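Local coordinates for uncharacterized protein (Bacteroides thetaiotaomicron, PDB 4LB8) that is of unknown function but belongs to the DUF4848 family, carries a signal sequence in its natural form and is probably a lipoprotein of the cell envelope, at residues Y173-L185 / N195-Y209. Numbering follows the deposited sequence.
Sequences YSRQKDRKVGLYL and NFTSQKKGVFGWSRY
Lys180 and Gln199 form an antiparallel hydrogen-bonded pair, and their side chains run side by side in the same direction. Lys180 NZ gives a hydrogen bond to Gln199 OE1 (2.7 Å), approaching almost in line with the carbonyl. Gln199 NE2 donates to Asp111 OD1 of the second subunit. The aliphatic part of Lys180 lies over the Trp206 indole, with CD 3.9 Å from the centroid of the six-membered ring. A bend at chi3 (78°) then turns the amine toward the glutamine. Lys201 CG lies against the opposite indole face, toward its rim. On the other side of the sheet, Arg179 crosses Tyr209 at about a right angle, and its CD meets the phenol OH at 3.2 Å. Arg179 NH1 donates to Asp178 O (2.7 Å). Lys201 N binds the same oxygen from the opposite face of the carbonyl plane. Replacing Arg179 with an alanine would probably cost Asp178 O its second donor and open a gap beside the Tyr209 phenol. Further along, Leu183 CD1 sits over the centre of the Phe196 ring, 3.6 Å from its centroid. Strands 179-188 and 191-201 are the two arms of a beta hairpin, paired through their backbones. One face is apolar near Leu183 and meets strand 268-275; the face with Gln199 and Trp206 reaches the second subunit. The Lys180 amine probably polarises the Gln199 amide, which may strengthen its bond to Asp111 of that subunit.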
loop_
_atom_site.group_PDB
_atom_site.type_symbol
_atom_site.label_atom_id
_atom_site.label_comp_id
_atom_site.label_asym_id
_atom_site.label_seq_id
_atom_site.Cartn_x
_atom_site.Cartn_y
_atom_site.Cartn_z
ATOM N N TYR A 173 -5.334 2.583 8.962
ATOM C CA TYR A 173 -4.077 1.906 9.215
ATOM C C TYR A 173 -2.940 2.546 8.455
ATOM O O TYR A 173 -3.144 3.284 7.490
ATOM C CB TYR A 173 -4.170 0.387 8.865
ATOM C CG TYR A 173 -4.499 0.090 7.413
ATOM C CD1 TYR A 173 -3.497 0.046 6.440
ATOM C CD2 TYR A 173 -5.814 -0.143 7.005
ATOM C CE1 TYR A 173 -3.797 -0.186 5.096
ATOM C CE2 TYR A 173 -6.124 -0.403 5.663
ATOM C CZ TYR A 173 -5.113 -0.407 4.708
ATOM O OH TYR A 173 -5.420 -0.629 3.378
ATOM N N SER A 174 -1.718 2.191 8.869
ATOM C CA SER A 174 -0.482 2.534 8.210
ATOM C C SER A 174 0.513 1.431 8.497
ATOM O O SER A 174 0.904 1.250 9.646
ATOM C CB SER A 174 0.020 3.894 8.652
ATOM O OG SER A 174 1.044 4.336 7.777
ATOM N N ARG A 175 0.793 0.587 7.493
ATOM C CA ARG A 175 1.785 -0.475 7.657
ATOM C C ARG A 175 3.039 -0.040 6.940
ATOM O O ARG A 175 3.025 0.147 5.730
ATOM C CB ARG A 175 1.304 -1.844 7.164
ATOM C CG ARG A 175 2.397 -2.924 7.333
ATOM C CD ARG A 175 2.039 -4.271 6.734
ATOM N NE ARG A 175 2.512 -4.340 5.356
ATOM C CZ ARG A 175 1.726 -4.248 4.295
ATOM N NH1 ARG A 175 0.410 -4.140 4.442
ATOM N NH2 ARG A 175 2.238 -4.298 3.082
ATOM N N GLN A 176 4.102 0.168 7.683
ATOM C CA GLN A 176 5.348 0.605 7.086
ATOM C C GLN A 176 6.316 -0.588 7.000
ATOM O O GLN A 176 5.892 -1.722 7.154
ATOM C CB GLN A 176 5.912 1.819 7.861
ATOM C CG GLN A 176 5.018 3.068 7.756
ATOM C CD GLN A 176 4.834 3.561 6.326
ATOM O OE1 GLN A 176 3.707 3.709 5.852
ATOM N NE2 GLN A 176 5.936 3.800 5.594
ATOM N N LYS A 177 7.588 -0.344 6.697
ATOM C CA LYS A 177 8.554 -1.413 6.486
ATOM C C LYS A 177 8.783 -2.296 7.750
ATOM O O LYS A 177 8.940 -3.507 7.603
ATOM C CB LYS A 177 9.877 -0.852 5.911
ATOM C CG LYS A 177 10.829 -0.208 6.884
ATOM C CD LYS A 177 12.222 -0.805 6.738
ATOM C CE LYS A 177 13.120 -0.476 7.906
ATOM N NZ LYS A 177 13.472 0.965 7.946
ATOM N N ASP A 178 8.783 -1.710 8.963
ATOM C CA ASP A 178 9.007 -2.501 10.168
ATOM C C ASP A 178 8.147 -2.036 11.356
ATOM O O ASP A 178 8.319 -2.559 12.456
ATOM C CB ASP A 178 10.500 -2.568 10.534
ATOM C CG ASP A 178 11.178 -1.268 10.909
ATOM O OD1 ASP A 178 10.478 -0.241 11.025
ATOM O OD2 ASP A 178 12.407 -1.286 11.125
ATOM N N ARG A 179 7.168 -1.123 11.103
ATOM C CA ARG A 179 6.185 -0.626 12.069
ATOM C C ARG A 179 4.772 -0.550 11.432
ATOM O O ARG A 179 4.657 -0.150 10.277
ATOM C CB ARG A 179 6.584 0.757 12.614
ATOM C CG ARG A 179 7.924 0.854 13.343
ATOM C CD ARG A 179 7.962 0.099 14.655
ATOM N NE ARG A 179 9.267 0.198 15.310
ATOM C CZ ARG A 179 10.282 -0.639 15.105
ATOM N NH1 ARG A 179 10.158 -1.649 14.250
ATOM N NH2 ARG A 179 11.431 -0.466 15.740
ATOM N N LYS A 180 3.721 -0.932 12.187
ATOM C CA LYS A 180 2.286 -0.877 11.821
ATOM C C LYS A 180 1.496 -0.112 12.874
ATOM O O LYS A 180 1.792 -0.236 14.064
ATOM C CB LYS A 180 1.619 -2.285 11.745
ATOM C CG LYS A 180 2.080 -3.238 10.692
ATOM C CD LYS A 180 1.590 -4.676 10.957
ATOM C CE LYS A 180 0.151 -4.948 10.586
ATOM N NZ LYS A 180 -0.165 -6.400 10.648
ATOM N N VAL A 181 0.426 0.566 12.458
ATOM C CA VAL A 181 -0.493 1.218 13.392
ATOM C C VAL A 181 -1.930 1.158 12.811
ATOM O O VAL A 181 -2.125 1.252 11.608
ATOM C CB VAL A 181 -0.041 2.649 13.815
ATOM C CG1 VAL A 181 -0.123 3.645 12.669
ATOM C CG2 VAL A 181 -0.800 3.138 15.053
ATOM N N GLY A 182 -2.904 0.965 13.675
ATOM C CA GLY A 182 -4.305 0.925 13.290
ATOM C C GLY A 182 -5.244 1.518 14.323
ATOM O O GLY A 182 -4.920 1.580 15.510
ATOM N N LEU A 183 -6.404 1.985 13.842
ATOM C CA LEU A 183 -7.527 2.481 14.620
ATOM C C LEU A 183 -8.798 1.906 13.975
ATOM O O LEU A 183 -9.154 2.267 12.843
ATOM C CB LEU A 183 -7.561 4.013 14.723
ATOM C CG LEU A 183 -8.698 4.623 15.579
ATOM C CD1 LEU A 183 -8.739 4.051 16.969
ATOM C CD2 LEU A 183 -8.578 6.127 15.614
ATOM N N TYR A 184 -9.423 0.952 14.690
ATOM C CA TYR A 184 -10.599 0.219 14.261
ATOM C C TYR A 184 -11.767 0.614 15.150
ATOM O O TYR A 184 -11.633 0.593 16.373
ATOM C CB TYR A 184 -10.311 -1.312 14.260
ATOM C CG TYR A 184 -9.174 -1.642 13.309
ATOM C CD1 TYR A 184 -9.414 -1.852 11.950
ATOM C CD2 TYR A 184 -7.841 -1.587 13.734
ATOM C CE1 TYR A 184 -8.364 -2.015 11.040
ATOM C CE2 TYR A 184 -6.785 -1.747 12.830
ATOM C CZ TYR A 184 -7.053 -1.967 11.487
ATOM O OH TYR A 184 -6.030 -2.171 10.595
ATOM N N LEU A 185 -12.898 1.022 14.523
ATOM C CA LEU A 185 -14.122 1.447 15.208
ATOM C C LEU A 185 -15.296 0.549 14.915
ATOM O O LEU A 185 -15.482 0.103 13.776
ATOM C CB LEU A 185 -14.514 2.892 14.846
ATOM C CG LEU A 185 -13.498 4.002 15.135
ATOM C CD1 LEU A 185 -14.074 5.327 14.729
ATOM C CD2 LEU A 185 -13.033 4.008 16.607
ATOM N N ASN A 195 -10.217 0.150 18.829
ATOM C CA ASN A 195 -9.087 -0.748 18.931
ATOM C C ASN A 195 -7.871 -0.039 18.293
ATOM O O ASN A 195 -7.901 0.310 17.114
ATOM C CB ASN A 195 -9.394 -2.116 18.279
ATOM C CG ASN A 195 -8.393 -3.241 18.519
ATOM O OD1 ASN A 195 -8.408 -4.253 17.818
ATOM N ND2 ASN A 195 -7.491 -3.114 19.479
ATOM N N PHE A 196 -6.884 0.306 19.136
ATOM C CA PHE A 196 -5.609 0.923 18.773
ATOM C C PHE A 196 -4.623 -0.202 18.724
ATOM O O PHE A 196 -4.511 -0.947 19.701
ATOM C CB PHE A 196 -5.185 1.995 19.782
ATOM C CG PHE A 196 -6.010 3.255 19.857
ATOM C CD1 PHE A 196 -7.145 3.317 20.657
ATOM C CD2 PHE A 196 -5.594 4.417 19.217
ATOM C CE1 PHE A 196 -7.884 4.502 20.769
ATOM C CE2 PHE A 196 -6.337 5.611 19.336
ATOM C CZ PHE A 196 -7.473 5.644 20.116
ATOM N N THR A 197 -3.952 -0.381 17.573
ATOM C CA THR A 197 -3.026 -1.500 17.363
ATOM C C THR A 197 -1.635 -1.052 16.863
ATOM O O THR A 197 -1.509 -0.043 16.165
ATOM C CB THR A 197 -3.628 -2.534 16.374
ATOM O OG1 THR A 197 -4.066 -1.863 15.196
ATOM C CG2 THR A 197 -4.780 -3.340 16.967
ATOM N N SER A 198 -0.598 -1.817 17.232
ATOM C CA SER A 198 0.752 -1.540 16.798
ATOM C C SER A 198 1.589 -2.792 16.839
ATOM O O SER A 198 1.538 -3.572 17.807
ATOM C CB SER A 198 1.404 -0.428 17.618
ATOM O OG SER A 198 1.957 -0.893 18.838
ATOM N N GLN A 199 2.374 -2.970 15.777
ATOM C CA GLN A 199 3.273 -4.097 15.616
ATOM C C GLN A 199 4.625 -3.638 15.076
ATOM O O GLN A 199 4.716 -2.582 14.451
ATOM C CB GLN A 199 2.657 -5.146 14.684
ATOM C CG GLN A 199 1.411 -5.830 15.240
ATOM C CD GLN A 199 1.015 -7.011 14.389
ATOM O OE1 GLN A 199 0.757 -6.888 13.191
ATOM N NE2 GLN A 199 0.998 -8.193 14.978
ATOM N N LYS A 200 5.671 -4.427 15.357
ATOM C CA LYS A 200 7.043 -4.246 14.886
ATOM C C LYS A 200 7.462 -5.526 14.181
ATOM O O LYS A 200 7.074 -6.619 14.616
ATOM C CB LYS A 200 8.034 -3.872 16.029
ATOM C CG LYS A 200 7.933 -4.741 17.291
ATOM C CD LYS A 200 8.957 -5.861 17.370
ATOM C CE LYS A 200 8.389 -7.092 18.039
ATOM N NZ LYS A 200 8.895 -8.344 17.398
ATOM N N LYS A 201 8.247 -5.400 13.102
ATOM C CA LYS A 201 8.732 -6.543 12.350
ATOM C C LYS A 201 10.044 -7.026 12.980
ATOM O O LYS A 201 10.988 -6.251 13.111
ATOM C CB LYS A 201 8.917 -6.160 10.867
ATOM C CG LYS A 201 8.766 -7.284 9.845
ATOM C CD LYS A 201 9.198 -6.793 8.452
ATOM C CE LYS A 201 9.208 -7.857 7.364
ATOM N NZ LYS A 201 7.851 -8.127 6.792
ATOM N N GLY A 202 10.051 -8.283 13.419
ATOM C CA GLY A 202 11.198 -8.969 14.007
ATOM C C GLY A 202 11.770 -9.988 13.036
ATOM O O GLY A 202 11.412 -9.990 11.855
ATOM N N VAL A 203 12.639 -10.879 13.524
ATOM C CA VAL A 203 13.283 -11.915 12.704
ATOM C C VAL A 203 12.305 -12.985 12.226
ATOM O O VAL A 203 12.557 -13.632 11.204
ATOM C CB VAL A 203 14.476 -12.606 13.417
ATOM C CG1 VAL A 203 15.798 -12.193 12.783
ATOM C CG2 VAL A 203 14.478 -12.350 14.926
ATOM N N PHE A 204 11.214 -13.189 12.977
ATOM C CA PHE A 204 10.231 -14.229 12.711
ATOM C C PHE A 204 8.930 -13.684 12.155
ATOM O O PHE A 204 8.074 -14.467 11.753
ATOM C CB PHE A 204 9.970 -15.025 14.004
ATOM C CG PHE A 204 11.223 -15.704 14.507
ATOM C CD1 PHE A 204 11.808 -16.743 13.788
ATOM C CD2 PHE A 204 11.862 -15.256 15.655
ATOM C CE1 PHE A 204 13.003 -17.328 14.219
ATOM C CE2 PHE A 204 13.051 -15.847 16.090
ATOM C CZ PHE A 204 13.613 -16.878 15.368
ATOM N N GLY A 205 8.792 -12.363 12.146
ATOM C CA GLY A 205 7.612 -11.680 11.649
ATOM C C GLY A 205 7.095 -10.595 12.562
ATOM O O GLY A 205 7.805 -10.137 13.458
ATOM N N TRP A 206 5.837 -10.185 12.330
ATOM C CA TRP A 206 5.153 -9.140 13.088
ATOM C C TRP A 206 4.621 -9.660 14.416
ATOM O O TRP A 206 4.009 -10.725 14.499
ATOM C CB TRP A 206 4.020 -8.526 12.266
ATOM C CG TRP A 206 4.506 -7.897 11.000
ATOM C CD1 TRP A 206 4.619 -8.493 9.779
ATOM C CD2 TRP A 206 4.911 -6.535 10.822
ATOM N NE1 TRP A 206 5.092 -7.589 8.851
ATOM C CE2 TRP A 206 5.278 -6.379 9.463
ATOM C CE3 TRP A 206 5.005 -5.428 11.680
ATOM C CZ2 TRP A 206 5.765 -5.168 8.949
ATOM C CZ3 TRP A 206 5.461 -4.221 11.163
ATOM C CH2 TRP A 206 5.836 -4.100 9.813
ATOM N N SER A 207 4.855 -8.869 15.447
ATOM C CA SER A 207 4.507 -9.116 16.829
ATOM C C SER A 207 4.153 -7.779 17.461
ATOM O O SER A 207 4.609 -6.751 16.982
ATOM C CB SER A 207 5.699 -9.769 17.514
ATOM O OG SER A 207 5.579 -9.858 18.918
ATOM N N ARG A 208 3.327 -7.776 18.507
ATOM C CA ARG A 208 2.920 -6.546 19.186
ATOM C C ARG A 208 4.052 -5.934 20.031
ATOM O O ARG A 208 4.886 -6.655 20.591
ATOM C CB ARG A 208 1.689 -6.812 20.069
ATOM C CG ARG A 208 0.409 -6.477 19.350
ATOM C CD ARG A 208 -0.791 -7.068 20.015
ATOM N NE ARG A 208 -1.830 -7.349 19.021
ATOM C CZ ARG A 208 -2.533 -8.477 18.966
ATOM N NH1 ARG A 208 -2.301 -9.456 19.831
ATOM N NH2 ARG A 208 -3.457 -8.641 18.036
ATOM N N TYR A 209 4.068 -4.599 20.121
ATOM C CA TYR A 209 5.061 -3.851 20.900
ATOM C C TYR A 209 4.422 -2.558 21.418
ATOM O O TYR A 209 3.493 -2.050 20.790
ATOM C CB TYR A 209 6.327 -3.572 20.051
ATOM C CG TYR A 209 6.278 -2.296 19.227
ATOM C CD1 TYR A 209 5.391 -2.162 18.155
ATOM C CD2 TYR A 209 7.117 -1.224 19.517
ATOM C CE1 TYR A 209 5.323 -0.978 17.414
ATOM C CE2 TYR A 209 7.048 -0.032 18.792
ATOM C CZ TYR A 209 6.153 0.086 17.738
ATOM O OH TYR A 209 6.091 1.263 17.020
HETATM O O HOH W 1 3.527 1.742 15.439
#